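Local coordinates for initiator protein NS1 (Murine minute virus, PDB 4R94) that nicks viral DNA at the replication origin through this N-terminal, magnesium-binding nuclease domain and, in the full-length protein, unwinds it as an ATP-driven helicase, at residues A[45-51]-A[157-163]; A[34-38]-A[172-176]. One frame throughout, in Å; residues are numbered along the deposited sequence.

From the N terminus, the chain leaves the long strand 24-31 of the central sheet and forms the hairpin of strands 35-37 and 40-42, then the irregular loop 45-51 before helix 54-70. More than a hundred residues later, helix 142-160 ends and helix 167-179 follows it. Interaction 2 closes the larger loop, from 34-38 to 172-176; interaction 1 (45-51 with 157-163) lies wholly within it, so the two nest without crossing. Together they fasten the hairpin and its exit loop onto this consecutive helix pair. They adjoin directly: Tyr-47 of interaction 1 touches Leu-173 of interaction 2, as does Val-158.

Interaction 1 of 2, residues A[45-51]-A[157-163]; sequences NSYKKEL and LVTACNV
A helix C-terminus held by a crossing loop defines this contact in the nuclease domain. Helix 142-160 stops at Ala-160; Cys-161, the first residue to leave helical angles (phi/psi -58/130), breaks the helix, and Asn-162 (-95/0) bends the chain again beside the irregular segment 45-51. The CA atoms of Tyr-47 and Cys-161 approach to 4.0 Å. Two backbone hydrogen bonds join the segments: Asn-162 N to Ser-46 O (2.9 Å) and Lys-49 N to Ala-160 O (3.1 Å), the latter engaging a carbonyl at the helix end. Asn-162, with chi1 p, directs OD1 back to accept from Lys-48 N (2.9 Å) and Lys-48 NZ (3.0 Å). Curling in m, t, m, m, the lysine also gives NZ to Asn-45 O (2.9 Å). Ser-46 OG, hydrogen-bonded to Gly-43 N, also shares a water with Asn-162 ND2. One water bridges Lys-49 NZ to Thr-159 O, and a second, also bound by Lys-49 NZ, lies 2.7 Å from Cys-161 O.

Beneath this polar layer, Tyr-47 (chi1 m) offers a broad apolar ring: Leu-157 CD2 makes a CH-pi contact 4.1 Å from its centroid, and Cys-161 SG lies obliquely 4.9 Å from that centroid. Small Ala-160 lets the loop come close, with Leu-51 CD1 4.2 Å from Ala-160 CB. Around the contact, Leu-157 reaches Phe-90 of helix 81-104, Tyr-47 N bonds to Gln-86 of that helix, and the tyrosine side chain meets Leu-173 of helix 167-179.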
ATOM      1  N   ASN A  45      12.605   7.069  -4.135  1.00 21.07           N
ATOM      2  CA  ASN A  45      12.367   8.032  -3.077  1.00 21.66           C
ATOM      3  C   ASN A  45      12.517   9.473  -3.561  1.00 23.91           C
ATOM      4  O   ASN A  45      12.931  10.346  -2.811  1.00 23.74           O
ATOM      5  CB  ASN A  45      13.303   7.758  -1.892  1.00 23.51           C
ATOM      6  CG  ASN A  45      14.778   7.763  -2.285  1.00 26.99           C
ATOM      7  OD1 ASN A  45      15.140   8.166  -3.390  1.00 26.36           O
ATOM      8  ND2 ASN A  45      15.636   7.340  -1.359  1.00 30.72           N
ATOM      9  N   SER A  46      12.166   9.718  -4.821  1.00 21.53           N
ATOM     10  CA  SER A  46      12.236  11.066  -5.367  1.00 21.65           C
ATOM     11  C   SER A  46      10.873  11.741  -5.364  1.00 21.67           C
ATOM     12  O   SER A  46      10.601  12.579  -6.218  1.00 21.62           O
ATOM     13  CB  SER A  46      12.789  11.040  -6.798  1.00 28.39           C
ATOM     14  OG  SER A  46      14.125  10.572  -6.821  1.00 26.23           O
ATOM     15  N   TYR A  47      10.034  11.391  -4.392  1.00 20.65           N
ATOM     16  CA  TYR A  47       8.660  11.898  -4.332  1.00 18.82           C
ATOM     17  C   TYR A  47       8.344  12.460  -2.953  1.00 21.07           C
ATOM     18  O   TYR A  47       7.342  12.099  -2.325  1.00 19.40           O
ATOM     19  CB  TYR A  47       7.683  10.770  -4.702  1.00 19.98           C
ATOM     20  CG  TYR A  47       7.949  10.191  -6.071  1.00 19.60           C
ATOM     21  CD1 TYR A  47       7.395  10.772  -7.212  1.00 19.72           C
ATOM     22  CD2 TYR A  47       8.766   9.079  -6.232  1.00 19.58           C
ATOM     23  CE1 TYR A  47       7.638  10.261  -8.475  1.00 19.41           C
ATOM     24  CE2 TYR A  47       9.008   8.544  -7.496  1.00 23.34           C
ATOM     25  CZ  TYR A  47       8.440   9.144  -8.613  1.00 20.81           C
ATOM     26  OH  TYR A  47       8.674   8.624  -9.874  1.00 22.80           O
ATOM     27  N   LYS A  48       9.202  13.360  -2.480  1.00 21.70           N
ATOM     28  CA  LYS A  48       9.140  13.766  -1.086  1.00 21.53           C
ATOM     29  C   LYS A  48       8.557  15.161  -0.879  1.00 24.36           C
ATOM     30  O   LYS A  48       8.734  15.749   0.188  1.00 27.05           O
ATOM     31  CB  LYS A  48      10.541  13.668  -0.462  1.00 22.96           C
ATOM     32  CG  LYS A  48      11.078  12.229  -0.462  1.00 23.21           C
ATOM     33  CD  LYS A  48      12.407  12.088   0.279  1.00 27.53           C
ATOM     34  CE  LYS A  48      13.444  13.080  -0.222  1.00 31.20           C
ATOM     35  NZ  LYS A  48      13.836  12.874  -1.649  1.00 28.56           N
ATOM     36  N   LYS A  49       7.847  15.692  -1.869  1.00 23.25           N
ATOM     37  CA  LYS A  49       7.035  16.880  -1.605  1.00 21.67           C
ATOM     38  C   LYS A  49       5.912  16.517  -0.645  1.00 26.82           C
ATOM     39  O   LYS A  49       5.249  15.476  -0.795  1.00 30.93           O
ATOM     40  CB  LYS A  49       6.451  17.464  -2.894  1.00 22.99           C
ATOM     41  CG  LYS A  49       7.445  18.108  -3.817  1.00 27.75           C
ATOM     42  CD  LYS A  49       6.710  18.937  -4.865  1.00 26.44           C
ATOM     43  CE  LYS A  49       7.665  19.745  -5.722  1.00 33.28           C
ATOM     44  NZ  LYS A  49       6.960  20.435  -6.847  1.00 34.31           N
ATOM     45  N   GLU A  50       5.717  17.342   0.376  1.00 28.89           N
ATOM     46  CA  GLU A  50       4.557  17.185   1.234  1.00 30.43           C
ATOM     47  C   GLU A  50       3.514  18.182   0.767  1.00 30.38           C
ATOM     48  O   GLU A  50       3.626  19.384   1.006  1.00 31.98           O
ATOM     49  CB  GLU A  50       4.922  17.387   2.704  1.00 33.98           C
ATOM     50  CG  GLU A  50       5.776  16.254   3.273  1.00 34.13           C
ATOM     51  CD  GLU A  50       6.279  16.557   4.673  1.00 39.26           C
ATOM     52  OE1 GLU A  50       5.557  16.259   5.647  1.00 36.82           O
ATOM     53  OE2 GLU A  50       7.396  17.102   4.795  1.00 51.43           O
ATOM     54  N   LEU A  51       2.513  17.670   0.067  1.00 28.97           N
ATOM     55  CA  LEU A  51       1.515  18.512  -0.557  1.00 29.02           C
ATOM     56  C   LEU A  51       0.500  18.987   0.476  1.00 31.14           C
ATOM     57  O   LEU A  51       0.005  18.209   1.288  1.00 28.93           O
ATOM     58  CB  LEU A  51       0.842  17.754  -1.699  1.00 27.34           C
ATOM     59  CG  LEU A  51       1.877  17.244  -2.714  1.00 28.43           C
ATOM     60  CD1 LEU A  51       1.208  16.310  -3.724  1.00 24.68           C
ATOM     61  CD2 LEU A  51       2.594  18.400  -3.429  1.00 27.31           C
ATOM     62  N   LEU A 157       1.908  11.018  -8.095  1.00 17.66           N
ATOM     63  CA  LEU A 157       3.358  10.920  -8.107  1.00 18.16           C
ATOM     64  C   LEU A 157       4.008  12.107  -8.807  1.00 20.25           C
ATOM     65  O   LEU A 157       4.998  12.652  -8.326  1.00 19.61           O
ATOM     66  CB  LEU A 157       3.814   9.622  -8.777  1.00 18.46           C
ATOM     67  CG  LEU A 157       3.590   8.354  -7.960  1.00 20.08           C
ATOM     68  CD1 LEU A 157       4.004   7.151  -8.792  1.00 18.99           C
ATOM     69  CD2 LEU A 157       4.368   8.355  -6.635  1.00 18.35           C
ATOM     70  N   VAL A 158       3.459  12.513  -9.942  1.00 16.97           N
ATOM     71  CA  VAL A 158       4.062  13.633 -10.668  1.00 18.54           C
ATOM     72  C   VAL A 158       3.911  14.921  -9.854  1.00 21.63           C
ATOM     73  O   VAL A 158       4.780  15.797  -9.887  1.00 23.69           O
ATOM     74  CB  VAL A 158       3.436  13.770 -12.081  1.00 19.02           C
ATOM     75  CG1 VAL A 158       3.781  15.119 -12.719  1.00 28.96           C
ATOM     76  CG2 VAL A 158       3.866  12.556 -12.965  1.00 22.83           C
ATOM     77  N   THR A 159       2.835  15.030  -9.088  1.00 20.84           N
ATOM     78  CA  THR A 159       2.666  16.219  -8.246  1.00 20.62           C
ATOM     79  C   THR A 159       3.624  16.190  -7.048  1.00 21.83           C
ATOM     80  O   THR A 159       4.118  17.238  -6.611  1.00 23.37           O
ATOM     81  CB  THR A 159       1.216  16.355  -7.753  1.00 18.84           C
ATOM     82  OG1 THR A 159       0.318  16.187  -8.860  1.00 19.98           O
ATOM     83  CG2 THR A 159       0.983  17.736  -7.124  1.00 25.74           C
ATOM     84  N   ALA A 160       3.925  14.995  -6.541  1.00 18.81           N
ATOM     85  CA  ALA A 160       4.766  14.867  -5.348  1.00 18.22           C
ATOM     86  C   ALA A 160       6.262  14.786  -5.667  1.00 20.35           C
ATOM     87  O   ALA A 160       7.086  14.843  -4.760  1.00 20.99           O
ATOM     88  CB  ALA A 160       4.340  13.636  -4.539  1.00 22.37           C
ATOM     89  N   CYS A 161       6.609  14.628  -6.942  1.00 17.92           N
ATOM     90  CA  CYS A 161       8.009  14.455  -7.328  1.00 19.45           C
ATOM     91  C   CYS A 161       8.853  15.643  -6.871  1.00 24.28           C
ATOM     92  O   CYS A 161       8.483  16.782  -7.135  1.00 24.43           O
ATOM     93  CB  CYS A 161       8.121  14.284  -8.842  1.00 19.18           C
ATOM     94  SG  CYS A 161       9.790  13.864  -9.390  1.00 24.07           S
ATOM     95  N   ASN A 162       9.978  15.384  -6.198  1.00 20.35           N
ATOM     96  CA  ASN A 162      10.822  16.483  -5.711  1.00 26.50           C
ATOM     97  C   ASN A 162      11.968  16.838  -6.660  1.00 30.04           C
ATOM     98  O   ASN A 162      12.743  17.764  -6.384  1.00 30.69           O
ATOM     99  CB  ASN A 162      11.383  16.187  -4.303  1.00 24.53           C
ATOM    100  CG  ASN A 162      12.200  14.893  -4.223  1.00 27.44           C
ATOM    101  OD1 ASN A 162      11.776  13.914  -3.606  1.00 27.45           O
ATOM    102  ND2 ASN A 162      13.391  14.899  -4.816  1.00 30.51           N
ATOM    103  N   VAL A 163      12.067  16.128  -7.778  1.00 23.40           N
ATOM    104  CA  VAL A 163      13.067  16.454  -8.789  1.00 27.32           C
ATOM    105  C   VAL A 163      12.509  17.581  -9.650  1.00 31.54           C
ATOM    106  O   VAL A 163      11.361  17.523 -10.069  1.00 26.93           O
ATOM    107  CB  VAL A 163      13.432  15.240  -9.656  1.00 29.16           C
ATOM    108  CG1 VAL A 163      14.448  15.631 -10.731  1.00 30.35           C
ATOM    109  CG2 VAL A 163      13.978  14.105  -8.788  1.00 29.63           C
TER
HETATM  110  O   HOH W   1      15.351  12.486  -5.287  1.00 31.14           O
HETATM  111  O   HOH W   2       6.471  18.002  -8.458  1.00 27.17           O
HETATM  112  O   HOH W   3       3.848  19.738  -7.140  1.00 31.67           O

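Interaction 2 of 2, residues A[34-38]-A[172-176]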
ATOM      1  N   ASN A  34      12.547   3.015 -11.356  1.00 23.99           N
ATOM      2  CA  ASN A  34      13.540   4.055 -11.569  1.00 26.21           C
ATOM      3  C   ASN A  34      13.455   4.638 -12.961  1.00 25.36           C
ATOM      4  O   ASN A  34      13.204   3.912 -13.929  1.00 26.70           O
ATOM      5  CB  ASN A  34      14.928   3.487 -11.318  1.00 27.23           C
ATOM      6  CG  ASN A  34      15.093   3.018  -9.906  1.00 30.86           C
ATOM      7  OD1 ASN A  34      14.637   3.679  -8.971  1.00 27.96           O
ATOM      8  ND2 ASN A  34      15.730   1.857  -9.735  1.00 30.27           N
ATOM      9  N   VAL A  35      13.620   5.958 -13.059  1.00 22.67           N
ATOM     10  CA  VAL A  35      13.482   6.635 -14.334  1.00 24.70           C
ATOM     11  C   VAL A  35      14.619   7.629 -14.496  1.00 27.14           C
ATOM     12  O   VAL A  35      14.976   8.321 -13.550  1.00 27.00           O
ATOM     13  CB  VAL A  35      12.123   7.379 -14.449  1.00 26.74           C
ATOM     14  CG1 VAL A  35      12.029   8.118 -15.778  1.00 25.65           C
ATOM     15  CG2 VAL A  35      10.974   6.401 -14.319  1.00 26.89           C
ATOM     16  N   GLN A  36      15.208   7.675 -15.685  1.00 24.09           N
ATOM     17  CA  GLN A  36      16.130   8.754 -15.987  1.00 25.01           C
ATOM     18  C   GLN A  36      15.621   9.531 -17.184  1.00 23.94           C
ATOM     19  O   GLN A  36      15.448   8.979 -18.269  1.00 27.07           O
ATOM     20  CB  GLN A  36      17.542   8.241 -16.258  1.00 26.97           C
ATOM     21  CG  GLN A  36      18.512   9.420 -16.343  1.00 29.48           C
ATOM     22  CD  GLN A  36      19.878   9.014 -16.823  1.00 32.02           C
ATOM     23  OE1 GLN A  36      20.125   8.944 -18.028  1.00 31.20           O
ATOM     24  NE2 GLN A  36      20.780   8.749 -15.885  1.00 32.71           N
ATOM     25  N   LEU A  37      15.357  10.811 -16.961  1.00 24.22           N
ATOM     26  CA  LEU A  37      14.853  11.710 -17.990  1.00 26.06           C
ATOM     27  C   LEU A  37      15.866  12.815 -18.208  1.00 24.25           C
ATOM     28  O   LEU A  37      16.123  13.594 -17.292  1.00 29.08           O
ATOM     29  CB  LEU A  37      13.507  12.313 -17.582  1.00 29.80           C
ATOM     30  CG  LEU A  37      12.343  11.341 -17.374  1.00 30.54           C
ATOM     31  CD1 LEU A  37      11.118  12.073 -16.842  1.00 30.29           C
ATOM     32  CD2 LEU A  37      12.034  10.639 -18.676  1.00 33.02           C
ATOM     33  N   ASN A  38      16.441  12.880 -19.406  1.00 28.79           N
ATOM     34  CA  ASN A  38      17.407  13.929 -19.734  1.00 29.66           C
ATOM     35  C   ASN A  38      18.505  14.049 -18.683  1.00 28.62           C
ATOM     36  O   ASN A  38      18.852  15.145 -18.259  1.00 30.21           O
ATOM     37  CB  ASN A  38      16.685  15.267 -19.898  1.00 34.02           C
ATOM     38  CG  ASN A  38      15.694  15.239 -21.029  1.00 32.79           C
ATOM     39  OD1 ASN A  38      15.989  14.721 -22.111  1.00 36.88           O
ATOM     40  ND2 ASN A  38      14.496  15.757 -20.784  1.00 33.17           N
ATOM     41  N   LYS A 172       6.174  13.044 -19.586  1.00 27.66           N
ATOM     42  CA  LYS A 172       6.824  11.782 -19.879  1.00 30.14           C
ATOM     43  C   LYS A 172       6.734  10.863 -18.658  1.00 26.60           C
ATOM     44  O   LYS A 172       6.456   9.674 -18.790  1.00 27.86           O
ATOM     45  CB  LYS A 172       8.281  12.002 -20.290  1.00 31.08           C
ATOM     46  CG  LYS A 172       8.988  10.742 -20.768  1.00 33.80           C
ATOM     47  CD  LYS A 172       8.288  10.134 -21.978  1.00 43.15           C
ATOM     48  CE  LYS A 172       9.209   9.199 -22.760  1.00 50.57           C
ATOM     49  NZ  LYS A 172       9.592   7.970 -22.007  1.00 52.03           N
ATOM     50  N   LEU A 173       6.951  11.428 -17.474  1.00 23.45           N
ATOM     51  CA  LEU A 173       6.917  10.638 -16.248  1.00 22.63           C
ATOM     52  C   LEU A 173       5.505  10.112 -16.016  1.00 22.91           C
ATOM     53  O   LEU A 173       5.318   8.950 -15.663  1.00 21.78           O
ATOM     54  CB  LEU A 173       7.387  11.473 -15.054  1.00 21.30           C
ATOM     55  CG  LEU A 173       7.357  10.794 -13.684  1.00 22.54           C
ATOM     56  CD1 LEU A 173       8.176   9.499 -13.731  1.00 23.40           C
ATOM     57  CD2 LEU A 173       7.890  11.720 -12.624  1.00 22.13           C
ATOM     58  N   ARG A 174       4.519  10.975 -16.243  1.00 25.45           N
ATOM     59  CA  ARG A 174       3.118  10.599 -16.114  1.00 25.20           C
ATOM     60  C   ARG A 174       2.784   9.415 -17.028  1.00 25.19           C
ATOM     61  O   ARG A 174       2.152   8.441 -16.597  1.00 23.59           O
ATOM     62  CB  ARG A 174       2.230  11.819 -16.427  1.00 24.21           C
ATOM     63  CG  ARG A 174       0.752  11.516 -16.554  1.00 28.80           C
ATOM     64  CD  ARG A 174       0.064  11.438 -15.194  1.00 23.16           C
ATOM     65  NE  ARG A 174      -1.207  10.747 -15.338  1.00 28.50           N
ATOM     66  CZ  ARG A 174      -2.327  11.342 -15.725  1.00 27.24           C
ATOM     67  NH1 ARG A 174      -2.330  12.650 -15.951  1.00 27.11           N
ATOM     68  NH2 ARG A 174      -3.447  10.641 -15.850  1.00 28.12           N
ATOM     69  N   GLU A 175       3.239   9.458 -18.281  1.00 27.12           N
ATOM     70  CA  GLU A 175       2.907   8.362 -19.192  1.00 31.59           C
ATOM     71  C   GLU A 175       3.727   7.087 -18.917  1.00 25.86           C
ATOM     72  O   GLU A 175       3.237   5.993 -19.155  1.00 29.92           O
ATOM     73  CB  GLU A 175       3.040   8.795 -20.662  1.00 33.98           C
ATOM     74  CG  GLU A 175       4.378   9.322 -21.112  1.00 39.04           C
ATOM     75  CD  GLU A 175       4.323   9.878 -22.537  1.00 48.14           C
ATOM     76  OE1 GLU A 175       5.372   9.899 -23.220  1.00 47.41           O
ATOM     77  OE2 GLU A 175       3.224  10.293 -22.973  1.00 52.35           O
ATOM     78  N   ILE A 176       4.946   7.220 -18.394  1.00 26.28           N
ATOM     79  CA  ILE A 176       5.718   6.046 -17.986  1.00 23.11           C
ATOM     80  C   ILE A 176       4.991   5.310 -16.870  1.00 24.86           C
ATOM     81  O   ILE A 176       4.833   4.092 -16.928  1.00 23.06           O
ATOM     82  CB  ILE A 176       7.134   6.412 -17.515  1.00 24.14           C
ATOM     83  CG1 ILE A 176       7.995   6.843 -18.706  1.00 28.22           C
ATOM     84  CG2 ILE A 176       7.794   5.229 -16.814  1.00 27.13           C
ATOM     85  CD1 ILE A 176       9.312   7.469 -18.301  1.00 25.94           C
TER
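Strand 35-37 runs nearly antiparallel to helix 172-176, at 152° between their directions, with the axes 10.4 Å apart at closest approach. This is strand-on-helix packing: one face of a two-stranded antiparallel hairpin, 35-37 with 40-42, rests on helix 167-179 at the protein surface, away from the metal site and the nuclease active site. The strand's alternation sends Val-35 and Leu-37 toward the helix and Gln-36 away, where an amide suits the exposed side; Gln-36 NE2 bonds to Asp-41 of the partner strand.

Opposing them, Lys-172, Leu-173 and Ile-176 supply the helix surface. Leu-173 meets both strand residues: its CD1 is 4.2 Å from Val-35 CG2, and its CB is 4.2 Å from Leu-37 CD1. Branched Val-35 and Ile-176 fill the space beside it, their CG1 and CD1 atoms respectively 3.8 Å apart. At the exposed margin, Lys-172 contributes its aliphatic stem, and its CG packs 3.7 Å from Leu-37 CD2.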